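Long-range contacts in hypothetical protein Atu2684 (Agrobacterium tumefaciens, PDB 2AXO), which is of unknown function but carries a thioredoxin-like domain with a CXXC disulfide, consistent with a role in thiol-disulfide chemistry: residues Thr50-Cys54 against Gly87-Ser91; Cys54-Ala60 against Tyr114-Ala118; Asp173-Phe179 against Gly233-Gln239; Val203-Gln207 against Lys228-Gly232. All coordinates share one frame; numbering follows the deposited sequence.

Contact 1 (Thr50-Cys54 against Gly87-Ser91); sequences TSQGC and GWTDS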
loop_
_atom_site.group_PDB
_atom_site.type_symbol
_atom_site.label_atom_id
_atom_site.label_comp_id
_atom_site.label_asym_id
_atom_site.label_seq_id
_atom_site.Cartn_x
_atom_site.Cartn_y
_atom_site.Cartn_z
ATOM N N THR A 50 8.509 5.292 -6.314
ATOM C CA THR A 50 9.060 6.325 -5.452
ATOM C C THR A 50 7.970 7.304 -5.032
ATOM O O THR A 50 6.794 7.062 -5.263
ATOM C CB THR A 50 10.155 7.088 -6.242
ATOM O OG1 THR A 50 10.713 8.137 -5.443
ATOM C CG2 THR A 50 9.561 7.673 -7.524
ATOM N N SER A 51 8.372 8.404 -4.406
ATOM C CA SER A 51 7.437 9.439 -3.977
ATOM C C SER A 51 8.214 10.628 -3.440
ATOM O O SER A 51 9.296 10.469 -2.872
ATOM C CB SER A 51 6.492 8.922 -2.887
ATOM O OG SER A 51 5.669 9.978 -2.411
ATOM N N GLN A 52 7.675 11.825 -3.615
ATOM C CA GLN A 52 8.378 12.986 -3.110
ATOM C C GLN A 52 8.269 13.010 -1.588
ATOM O O GLN A 52 9.062 13.664 -0.913
ATOM C CB GLN A 52 7.819 14.276 -3.712
ATOM C CG GLN A 52 6.605 14.843 -3.016
ATOM C CD GLN A 52 6.458 16.332 -3.261
ATOM O OE1 GLN A 52 7.203 17.145 -2.705
ATOM N NE2 GLN A 52 5.510 16.697 -4.110
ATOM N N GLY A 53 7.293 12.282 -1.051
ATOM C CA GLY A 53 7.114 12.224 0.393
ATOM C C GLY A 53 8.029 11.214 1.067
ATOM O O GLY A 53 8.076 11.118 2.298
ATOM N N CYS A 54 8.747 10.450 0.249
ATOM C CA CYS A 54 9.688 9.432 0.715
ATOM C C CYS A 54 11.098 10.029 0.785
ATOM O O CYS A 54 11.731 10.282 -0.242
ATOM C CB CYS A 54 9.642 8.235 -0.245
ATOM S SG CYS A 54 11.107 7.159 -0.299
ATOM N N GLY A 87 0.388 17.623 3.538
ATOM C CA GLY A 87 1.264 18.664 3.033
ATOM C C GLY A 87 2.090 18.197 1.850
ATOM O O GLY A 87 1.788 18.526 0.704
ATOM N N TRP A 88 3.135 17.426 2.130
ATOM C CA TRP A 88 4.014 16.908 1.088
ATOM C C TRP A 88 3.343 15.840 0.227
ATOM O O TRP A 88 3.842 14.718 0.113
ATOM C CB TRP A 88 5.286 16.335 1.719
ATOM C CG TRP A 88 6.289 17.376 2.126
ATOM C CD1 TRP A 88 6.081 18.446 2.952
ATOM C CD2 TRP A 88 7.661 17.440 1.723
ATOM N NE1 TRP A 88 7.243 19.171 3.089
ATOM C CE2 TRP A 88 8.228 18.573 2.348
ATOM C CE3 TRP A 88 8.471 16.644 0.898
ATOM C CZ2 TRP A 88 9.569 18.936 2.169
ATOM C CZ3 TRP A 88 9.804 17.005 0.720
ATOM C CH2 TRP A 88 10.339 18.140 1.356
ATOM N N THR A 89 2.216 16.196 -0.379
ATOM C CA THR A 89 1.475 15.275 -1.235
ATOM C C THR A 89 1.741 15.602 -2.702
ATOM O O THR A 89 1.140 16.521 -3.257
ATOM C CB THR A 89 -0.044 15.369 -0.967
ATOM O OG1 THR A 89 -0.311 15.023 0.400
ATOM C CG2 THR A 89 -0.808 14.421 -1.882
ATOM N N ASP A 90 2.644 14.848 -3.324
ATOM C CA ASP A 90 2.989 15.072 -4.723
ATOM C C ASP A 90 1.815 14.809 -5.654
ATOM O O ASP A 90 1.129 13.793 -5.537
ATOM C CB ASP A 90 4.179 14.194 -5.136
ATOM C CG ASP A 90 3.936 12.717 -4.889
ATOM O OD1 ASP A 90 4.791 11.901 -5.305
ATOM O OD2 ASP A 90 2.901 12.374 -4.276
ATOM N N SER A 91 1.593 15.737 -6.579
ATOM C CA SER A 91 0.505 15.622 -7.538
ATOM C C SER A 91 0.879 14.646 -8.648
ATOM O O SER A 91 0.241 14.615 -9.699
ATOM C CB SER A 91 0.189 16.991 -8.142
ATOM O OG SER A 91 -0.949 16.920 -8.987
#

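Contact 2 (Cys54-Ala60 against Tyr114-Ala118); sequences CASCPPA and YTPQA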
loop_
_atom_site.group_PDB
_atom_site.type_symbol
_atom_site.label_atom_id
_atom_site.label_comp_id
_atom_site.label_asym_id
_atom_site.label_seq_id
_atom_site.Cartn_x
_atom_site.Cartn_y
_atom_site.Cartn_z
ATOM N N CYS A 54 8.747 10.450 0.249
ATOM C CA CYS A 54 9.688 9.432 0.715
ATOM C C CYS A 54 11.098 10.029 0.785
ATOM O O CYS A 54 11.731 10.282 -0.242
ATOM C CB CYS A 54 9.642 8.235 -0.245
ATOM S SG CYS A 54 11.107 7.159 -0.299
ATOM N N ALA A 55 11.587 10.244 2.004
ATOM C CA ALA A 55 12.903 10.842 2.224
ATOM C C ALA A 55 14.104 10.056 1.709
ATOM O O ALA A 55 15.128 10.645 1.381
ATOM C CB ALA A 55 13.085 11.148 3.711
ATOM N N SER A 56 13.992 8.734 1.639
ATOM C CA SER A 56 15.106 7.922 1.165
ATOM C C SER A 56 15.015 7.635 -0.327
ATOM O O SER A 56 15.763 6.817 -0.850
ATOM C CB SER A 56 15.154 6.598 1.932
ATOM O OG SER A 56 13.921 5.906 1.816
ATOM N N CYS A 57 14.105 8.313 -1.014
ATOM C CA CYS A 57 13.928 8.088 -2.440
ATOM C C CYS A 57 14.797 8.919 -3.384
ATOM O O CYS A 57 15.192 8.430 -4.443
ATOM C CB CYS A 57 12.453 8.267 -2.808
ATOM S SG CYS A 57 11.393 6.876 -2.299
ATOM N N PRO A 58 15.120 10.174 -3.018
ATOM C CA PRO A 58 15.945 11.007 -3.898
ATOM C C PRO A 58 17.131 10.294 -4.555
ATOM O O PRO A 58 17.359 10.443 -5.759
ATOM C CB PRO A 58 16.363 12.155 -2.985
ATOM C CG PRO A 58 15.128 12.337 -2.143
ATOM C CD PRO A 58 14.782 10.903 -1.780
ATOM N N PRO A 59 17.903 9.515 -3.778
ATOM C CA PRO A 59 19.049 8.807 -4.357
ATOM C C PRO A 59 18.632 7.910 -5.530
ATOM O O PRO A 59 19.329 7.830 -6.547
ATOM C CB PRO A 59 19.584 8.007 -3.175
ATOM C CG PRO A 59 19.276 8.888 -2.015
ATOM C CD PRO A 59 17.869 9.344 -2.315
ATOM N N ALA A 60 17.491 7.241 -5.376
ATOM C CA ALA A 60 16.969 6.348 -6.410
ATOM C C ALA A 60 16.451 7.140 -7.601
ATOM O O ALA A 60 16.519 6.680 -8.738
ATOM C CB ALA A 60 15.856 5.488 -5.835
ATOM N N TYR A 114 7.855 -1.398 -0.413
ATOM C CA TYR A 114 8.697 -0.363 0.161
ATOM C C TYR A 114 9.123 0.585 -0.951
ATOM O O TYR A 114 8.933 0.295 -2.131
ATOM C CB TYR A 114 9.948 -0.977 0.806
ATOM C CG TYR A 114 10.893 -1.659 -0.168
ATOM C CD1 TYR A 114 10.749 -3.009 -0.492
ATOM C CD2 TYR A 114 11.918 -0.944 -0.781
ATOM C CE1 TYR A 114 11.611 -3.627 -1.406
ATOM C CE2 TYR A 114 12.777 -1.549 -1.695
ATOM C CZ TYR A 114 12.621 -2.886 -2.003
ATOM O OH TYR A 114 13.476 -3.477 -2.910
ATOM N N THR A 115 9.675 1.730 -0.572
ATOM C CA THR A 115 10.186 2.692 -1.547
ATOM C C THR A 115 11.523 3.173 -1.006
ATOM O O THR A 115 11.692 3.318 0.201
ATOM C CB THR A 115 9.253 3.925 -1.744
ATOM O OG1 THR A 115 8.923 4.489 -0.471
ATOM C CG2 THR A 115 7.983 3.539 -2.490
ATOM N N PRO A 116 12.504 3.403 -1.892
ATOM C CA PRO A 116 12.410 3.226 -3.342
ATOM C C PRO A 116 12.669 1.781 -3.763
ATOM O O PRO A 116 13.629 1.150 -3.308
ATOM C CB PRO A 116 13.476 4.183 -3.868
ATOM C CG PRO A 116 14.533 4.088 -2.818
ATOM C CD PRO A 116 13.751 4.099 -1.526
ATOM N N GLN A 117 11.804 1.263 -4.629
ATOM C CA GLN A 117 11.927 -0.101 -5.116
ATOM C C GLN A 117 11.940 -0.118 -6.635
ATOM O O GLN A 117 11.064 0.459 -7.278
ATOM C CB GLN A 117 10.754 -0.952 -4.629
ATOM C CG GLN A 117 10.761 -2.365 -5.196
ATOM C CD GLN A 117 9.556 -3.176 -4.764
ATOM O OE1 GLN A 117 8.417 -2.819 -5.055
ATOM N NE2 GLN A 117 9.805 -4.282 -4.075
ATOM N N ALA A 118 12.939 -0.774 -7.213
ATOM C CA ALA A 118 13.010 -0.858 -8.657
ATOM C C ALA A 118 12.689 -2.283 -9.082
ATOM O O ALA A 118 13.191 -3.248 -8.500
ATOM C CB ALA A 118 14.397 -0.453 -9.152
#

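Contact 3 (Asp173-Phe179 against Gly233-Gln239); sequences DVVVAYF and GCAVLLQ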
loop_
_atom_site.group_PDB
_atom_site.type_symbol
_atom_site.label_atom_id
_atom_site.label_comp_id
_atom_site.label_asym_id
_atom_site.label_seq_id
_atom_site.Cartn_x
_atom_site.Cartn_y
_atom_site.Cartn_z
ATOM N N ASP A 173 0.425 -9.020 -22.681
ATOM C CA ASP A 173 -0.396 -7.859 -22.948
ATOM C C ASP A 173 0.492 -6.780 -23.512
ATOM O O ASP A 173 1.677 -6.712 -23.199
ATOM C CB ASP A 173 -1.044 -7.314 -21.674
ATOM C CG ASP A 173 -2.123 -8.217 -21.131
ATOM O OD1 ASP A 173 -2.879 -8.794 -21.934
ATOM O OD2 ASP A 173 -2.211 -8.330 -19.894
ATOM N N VAL A 174 -0.085 -5.950 -24.366
ATOM C CA VAL A 174 0.649 -4.832 -24.912
ATOM C C VAL A 174 0.269 -3.700 -23.964
ATOM O O VAL A 174 -0.823 -3.142 -24.054
ATOM C CB VAL A 174 0.199 -4.509 -26.346
ATOM C CG1 VAL A 174 0.944 -3.284 -26.860
ATOM C CG2 VAL A 174 0.470 -5.711 -27.249
ATOM N N VAL A 175 1.168 -3.387 -23.036
ATOM C CA VAL A 175 0.928 -2.349 -22.036
ATOM C C VAL A 175 1.600 -1.020 -22.388
ATOM O O VAL A 175 2.768 -0.989 -22.770
ATOM C CB VAL A 175 1.447 -2.807 -20.645
ATOM C CG1 VAL A 175 1.166 -1.739 -19.589
ATOM C CG2 VAL A 175 0.797 -4.129 -20.259
ATOM N N VAL A 176 0.859 0.074 -22.255
ATOM C CA VAL A 176 1.413 1.391 -22.534
ATOM C C VAL A 176 1.362 2.227 -21.268
ATOM O O VAL A 176 0.295 2.406 -20.670
ATOM C CB VAL A 176 0.638 2.136 -23.642
ATOM C CG1 VAL A 176 1.256 3.517 -23.872
ATOM C CG2 VAL A 176 0.659 1.331 -24.930
ATOM N N ALA A 177 2.523 2.723 -20.862
ATOM C CA ALA A 177 2.637 3.556 -19.676
ATOM C C ALA A 177 2.940 4.970 -20.150
ATOM O O ALA A 177 3.970 5.221 -20.785
ATOM C CB ALA A 177 3.755 3.043 -18.767
ATOM N N TYR A 178 2.023 5.886 -19.860
ATOM C CA TYR A 178 2.170 7.279 -20.263
ATOM C C TYR A 178 2.862 8.062 -19.159
ATOM O O TYR A 178 2.541 7.907 -17.985
ATOM C CB TYR A 178 0.787 7.874 -20.539
ATOM C CG TYR A 178 0.024 7.146 -21.627
ATOM C CD1 TYR A 178 0.250 7.432 -22.975
ATOM C CD2 TYR A 178 -0.909 6.157 -21.310
ATOM C CE1 TYR A 178 -0.439 6.752 -23.988
ATOM C CE2 TYR A 178 -1.602 5.467 -22.312
ATOM C CZ TYR A 178 -1.362 5.770 -23.645
ATOM O OH TYR A 178 -2.036 5.084 -24.629
ATOM N N PHE A 179 3.819 8.904 -19.535
ATOM C CA PHE A 179 4.533 9.694 -18.547
ATOM C C PHE A 179 4.855 11.088 -19.042
ATOM O O PHE A 179 4.770 11.385 -20.241
ATOM C CB PHE A 179 5.848 9.004 -18.147
ATOM C CG PHE A 179 6.765 8.724 -19.305
ATOM C CD1 PHE A 179 6.805 7.456 -19.880
ATOM C CD2 PHE A 179 7.572 9.733 -19.837
ATOM C CE1 PHE A 179 7.631 7.191 -20.969
ATOM C CE2 PHE A 179 8.404 9.484 -20.928
ATOM C CZ PHE A 179 8.435 8.208 -21.497
ATOM N N GLY A 233 5.814 11.284 -22.919
ATOM C CA GLY A 233 6.156 10.126 -23.714
ATOM C C GLY A 233 5.406 8.921 -23.210
ATOM O O GLY A 233 4.512 9.031 -22.370
ATOM N N CYS A 234 5.765 7.759 -23.734
ATOM C CA CYS A 234 5.132 6.537 -23.291
ATOM C C CYS A 234 6.128 5.413 -23.479
ATOM O O CYS A 234 7.093 5.534 -24.239
ATOM C CB CYS A 234 3.843 6.264 -24.087
ATOM S SG CYS A 234 4.046 5.660 -25.780
ATOM N N ALA A 235 5.905 4.335 -22.750
ATOM C CA ALA A 235 6.747 3.164 -22.839
ATOM C C ALA A 235 5.803 2.033 -23.189
ATOM O O ALA A 235 4.729 1.923 -22.601
ATOM C CB ALA A 235 7.416 2.896 -21.493
ATOM N N VAL A 236 6.180 1.227 -24.175
ATOM C CA VAL A 236 5.370 0.082 -24.563
ATOM C C VAL A 236 6.047 -1.103 -23.902
ATOM O O VAL A 236 7.239 -1.333 -24.100
ATOM C CB VAL A 236 5.366 -0.140 -26.093
ATOM C CG1 VAL A 236 4.633 -1.440 -26.427
ATOM C CG2 VAL A 236 4.682 1.037 -26.793
ATOM N N LEU A 237 5.294 -1.842 -23.100
ATOM C CA LEU A 237 5.844 -2.990 -22.405
ATOM C C LEU A 237 5.102 -4.245 -22.844
ATOM O O LEU A 237 3.886 -4.333 -22.678
ATOM C CB LEU A 237 5.698 -2.811 -20.888
ATOM C CG LEU A 237 6.264 -1.523 -20.273
ATOM C CD1 LEU A 237 5.941 -1.473 -18.787
ATOM C CD2 LEU A 237 7.780 -1.450 -20.492
ATOM N N LEU A 238 5.818 -5.200 -23.435
ATOM C CA LEU A 238 5.174 -6.448 -23.847
ATOM C C LEU A 238 5.324 -7.310 -22.603
ATOM O O LEU A 238 6.342 -7.980 -22.410
ATOM C CB LEU A 238 5.904 -7.075 -25.036
ATOM C CG LEU A 238 5.221 -8.299 -25.668
ATOM C CD1 LEU A 238 3.832 -7.931 -26.185
ATOM C CD2 LEU A 238 6.091 -8.810 -26.800
ATOM N N GLN A 239 4.293 -7.293 -21.765
ATOM C CA GLN A 239 4.343 -7.982 -20.490
ATOM C C GLN A 239 3.478 -9.215 -20.276
ATOM O O GLN A 239 2.268 -9.201 -20.498
ATOM C CB GLN A 239 4.076 -6.941 -19.391
ATOM C CG GLN A 239 4.206 -7.434 -17.961
ATOM C CD GLN A 239 4.390 -6.294 -16.971
ATOM O OE1 GLN A 239 3.800 -5.215 -17.116
ATOM N NE2 GLN A 239 5.196 -6.536 -15.946
#

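Contact 4 (Val203-Gln207 against Lys228-Gly232); sequences VYDVQ and KVKKG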
loop_
_atom_site.group_PDB
_atom_site.type_symbol
_atom_site.label_atom_id
_atom_site.label_comp_id
_atom_site.label_asym_id
_atom_site.label_seq_id
_atom_site.Cartn_x
_atom_site.Cartn_y
_atom_site.Cartn_z
ATOM N N VAL A 203 5.014 8.279 -14.515
ATOM C CA VAL A 203 3.839 7.663 -15.118
ATOM C C VAL A 203 2.530 8.165 -14.506
ATOM O O VAL A 203 2.369 8.168 -13.287
ATOM C CB VAL A 203 3.920 6.129 -14.972
ATOM C CG1 VAL A 203 2.678 5.468 -15.555
ATOM C CG2 VAL A 203 5.173 5.614 -15.676
ATOM N N TYR A 204 1.600 8.587 -15.358
ATOM C CA TYR A 204 0.313 9.075 -14.875
ATOM C C TYR A 204 -0.865 8.241 -15.362
ATOM O O TYR A 204 -2.006 8.479 -14.965
ATOM C CB TYR A 204 0.098 10.534 -15.272
ATOM C CG TYR A 204 0.053 10.781 -16.758
ATOM C CD1 TYR A 204 1.205 11.132 -17.460
ATOM C CD2 TYR A 204 -1.147 10.691 -17.459
ATOM C CE1 TYR A 204 1.163 11.394 -18.826
ATOM C CE2 TYR A 204 -1.201 10.946 -18.824
ATOM C CZ TYR A 204 -0.044 11.302 -19.501
ATOM O OH TYR A 204 -0.103 11.580 -20.846
ATOM N N ASP A 205 -0.594 7.279 -16.238
ATOM C CA ASP A 205 -1.640 6.397 -16.739
ATOM C C ASP A 205 -1.028 5.177 -17.403
ATOM O O ASP A 205 -0.027 5.276 -18.109
ATOM C CB ASP A 205 -2.563 7.120 -17.728
ATOM C CG ASP A 205 -3.768 6.276 -18.116
ATOM O OD1 ASP A 205 -4.363 5.646 -17.214
ATOM O OD2 ASP A 205 -4.129 6.242 -19.315
ATOM N N VAL A 206 -1.640 4.023 -17.157
ATOM C CA VAL A 206 -1.178 2.756 -17.715
ATOM C C VAL A 206 -2.394 2.040 -18.296
ATOM O O VAL A 206 -3.430 1.952 -17.639
ATOM C CB VAL A 206 -0.562 1.849 -16.617
ATOM C CG1 VAL A 206 -0.099 0.536 -17.227
ATOM C CG2 VAL A 206 0.595 2.564 -15.926
ATOM N N GLN A 207 -2.280 1.534 -19.518
ATOM C CA GLN A 207 -3.397 0.830 -20.137
ATOM C C GLN A 207 -2.937 -0.271 -21.075
ATOM O O GLN A 207 -1.871 -0.187 -21.693
ATOM C CB GLN A 207 -4.294 1.806 -20.903
ATOM C CG GLN A 207 -3.586 2.572 -22.001
ATOM C CD GLN A 207 -4.494 3.572 -22.693
ATOM O OE1 GLN A 207 -5.233 4.312 -22.041
ATOM N NE2 GLN A 207 -4.427 3.615 -24.016
ATOM N N LYS A 228 -1.730 12.328 -25.618
ATOM C CA LYS A 228 -1.168 11.918 -24.337
ATOM C C LYS A 228 0.339 11.708 -24.415
ATOM O O LYS A 228 1.073 12.149 -23.537
ATOM C CB LYS A 228 -1.851 10.644 -23.828
ATOM C CG LYS A 228 -3.342 10.814 -23.601
ATOM C CD LYS A 228 -3.882 9.842 -22.575
ATOM C CE LYS A 228 -3.744 8.402 -23.006
ATOM N NZ LYS A 228 -4.177 7.511 -21.889
ATOM N N VAL A 229 0.808 11.038 -25.463
ATOM C CA VAL A 229 2.241 10.816 -25.589
ATOM C C VAL A 229 2.958 12.166 -25.690
ATOM O O VAL A 229 4.049 12.341 -25.149
ATOM C CB VAL A 229 2.580 9.957 -26.835
ATOM C CG1 VAL A 229 4.070 9.678 -26.882
ATOM C CG2 VAL A 229 1.794 8.645 -26.799
ATOM N N LYS A 230 2.330 13.125 -26.368
ATOM C CA LYS A 230 2.908 14.453 -26.536
ATOM C C LYS A 230 3.107 15.207 -25.225
ATOM O O LYS A 230 3.853 16.182 -25.177
ATOM C CB LYS A 230 2.035 15.279 -27.488
ATOM C CG LYS A 230 2.179 14.890 -28.944
ATOM C CD LYS A 230 3.562 15.244 -29.466
ATOM C CE LYS A 230 3.731 14.812 -30.913
ATOM N NZ LYS A 230 5.078 15.178 -31.437
ATOM N N LYS A 231 2.434 14.766 -24.164
ATOM C CA LYS A 231 2.571 15.410 -22.858
ATOM C C LYS A 231 3.905 15.024 -22.226
ATOM O O LYS A 231 4.298 15.563 -21.193
ATOM C CB LYS A 231 1.431 14.990 -21.919
ATOM C CG LYS A 231 0.089 15.649 -22.211
ATOM C CD LYS A 231 -1.020 15.090 -21.317
ATOM C CE LYS A 231 -0.753 15.342 -19.838
ATOM N NZ LYS A 231 -1.849 14.790 -18.990
ATOM N N GLY A 232 4.597 14.082 -22.858
ATOM C CA GLY A 232 5.877 13.623 -22.353
ATOM C C GLY A 232 6.318 12.470 -23.225
ATOM O O GLY A 232 7.090 12.645 -24.167
#

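Contact 1 (Thr50-Cys54 against Gly87-Ser91)
Gln52 reaches across to Asp90, and the two side chains run alongside each other in opposite directions, their amide and carboxylate planes 70° apart. With CG set between its backbone N and carbonyl carbon (chi1 84°), Gln52 is sent over the Asp90 methylene: Gln52 CG lies 3.3 Å from Asp90 CB. The carboxylate turns back the other way, and Asp90 OD1 takes a weak but nearly straight hydrogen bond from Gln52 N (3.3 Å, N-H...O angle 173°). Trp88 is the third main partner. The rim of its indole, at CE3, comes in plane against the Gln52 carbonyl, with CE3 3.5 Å from Gln52 O, while Gln52 OE1 sits a little farther from the same carbon. Trp88 is also the centre of an inverse gamma turn, and its carbonyl oxygen is buried here with no partner in the model. On the facing side, Ser51 to Cys54 form a type I beta turn. Ser51 OG accepts from Gly53 N at 3.1 Å, an ST turn within that bend. The contact thus joins two loops of the thioredoxin-like domain: Thr50-Cys54 leads from strand 45-50 toward helix 58-70, and Gly87-Ser91 lies between strand 74-79 and helix 95-107, with Asp90 also resting on His79 of strand 74-79.

Contact 2 (Cys54-Ala60 against Tyr114-Ala118)
A disulfide packs here against a cis-proline loop, the pairing that marks the redox site of thioredoxin-like folds: Cys54, Ala55, Ser56 and Cys57 form the CXXC motif, and Pro116, preceded by a cis peptide bond, faces it. Cys54 SG and Cys57 SG are 2.0 Å apart, and a type I beta turn from Cys54 to Cys57 brings the two cysteines together. Cys57 SG, beside its own backbone N (chi1 -75°), lies against the proline, 3.7 Å from both Pro116 N and Pro116 CD. Cys54 SG meets Thr115 instead, at 3.5 Å from Thr115 OG1, a hydroxyl whose hydrogen-bond partner is Trp83 NE1. The pyrrolidine ring packs along Ser56, Cys57 and Ala60. Its CD approaches the backbone of Ser56, with Ser56 O 3.4 Å from Pro116 CD, and its CB presses on the methyl of Ala60, where Ala60 CB to Pro116 CB is a tight 3.4 Å. No hydrogen bond crosses the contact, so shape and sulfur packing carry it. Thr115 O is held by Asn111 ND2 of the second subunit, and Tyr114 pairs with a strand of that subunit, extending the sheet across the interface. Helix 58-70 thus lies beside the loop leading into strand 117-120, with Leu48 of strand 45-50 touching both Ala60 and Pro116.

Contact 3 (Asp173-Phe179 against Gly233-Gln239)
Val175 O accepts the shortest bond of the ladder, from Leu237 N at 2.7 Å, nearly straight at 172° and in the carbonyl plane; Val236 CA adds a CA-H...O contact to the same oxygen at 3.3 Å. Ala177 O is shared likewise, taking Ala235 N at 2.9 Å and Cys234 CA at 3.1 Å. Eight backbone bonds in all join Asp173-Phe179 to Gly233-Gln239, in antiparallel register from Asp173 with Gln239 to Phe179 with Gly233. These are the two central strands of a four-stranded antiparallel sheet, flanked by strands 196-212 and 247-257. On the face bearing Val174, Val176 and Val236, the first and last stand side by side pointing the same way, with Val174 CG1 4.1 Å from Val236 CG1, and Ile163 of strand 161-165 packs on Val176 and Val236. Val176 CG1 also lies 3.8 Å from Cys234 CB and over one face of the Tyr178 ring. On the other face, a chi1 of 57° folds the Phe179 ring over its bridge partner: Gly233 CA is 4.0 Å from the ring centroid in a CH-pi contact, and Gly233 C lies 3.5 Å above one face of the Phe179 ring, over its centre.

Contact 4 (Val203-Gln207 against Lys228-Gly232)
Tyr204 extends from an outer strand of the four-stranded antiparallel sheet toward helix 223-229, where Lys228 and Lys231 cross it at a slant. The phenol hydroxyl arrives beside the backbone of Lys228: Tyr204 OH is 3.0 Å from Lys228 O and 3.6 Å from Lys228 CB. Lys228 O lies at the ring edge, near its plane. Within the segment Lys228-Gly232, Lys231 N donates to Lys228 O. Lys231 comes over a face of the ring instead. Its chain bends at chi3 (62°), bringing the ammonium above the ring in a cation-pi contact, with Lys231 NZ 4.3 Å from the Tyr204 centroid and 27° off the ring normal, while Lys231 CD passes 3.7 Å from Tyr204 OH. The two lysines therefore use different parts of one tyrosine. Lys228, whose chain also turns at chi3 (-63°), sends its own ammonium toward the side chains of Asp205 and Gln207, farther along the strand, and Lys228 itself makes a cation-pi contact with Tyr178 of the adjacent strand. This charge probably stabilises the ionised carboxylate of Asp205 at the surface of the sheet. Gln207 approaches from the opposite direction and adds a weak hydrogen bond, Lys228 NZ to Gln207 OE1 at 3.4 Å; the salt bridge from Lys228 NZ to Asp205 OD2 is shorter, at 2.9 Å.

In the fold
Contacts 1 and 2 form one cluster, with centres 11 Å apart: they share Cys54, and Thr50 OG1 of contact 1 lies 3.2 Å from Cys57 CB of contact 2, so the loop packing of contact 1 adjoins the CXXC disulfide, the probable redox site. Contacts 3 and 4 form a second cluster, their centres 9 Å apart, joined through neighbouring strands 172-186 and 196-212; Tyr178 N meets Asp205 O at 2.8 Å, probably a hydrogen bond. The clusters do not touch. Contact 3 lies about 22 Å from contact 2, centre to centre, and contact 4 comes to about 7 Å from contact 1 between nearest atoms.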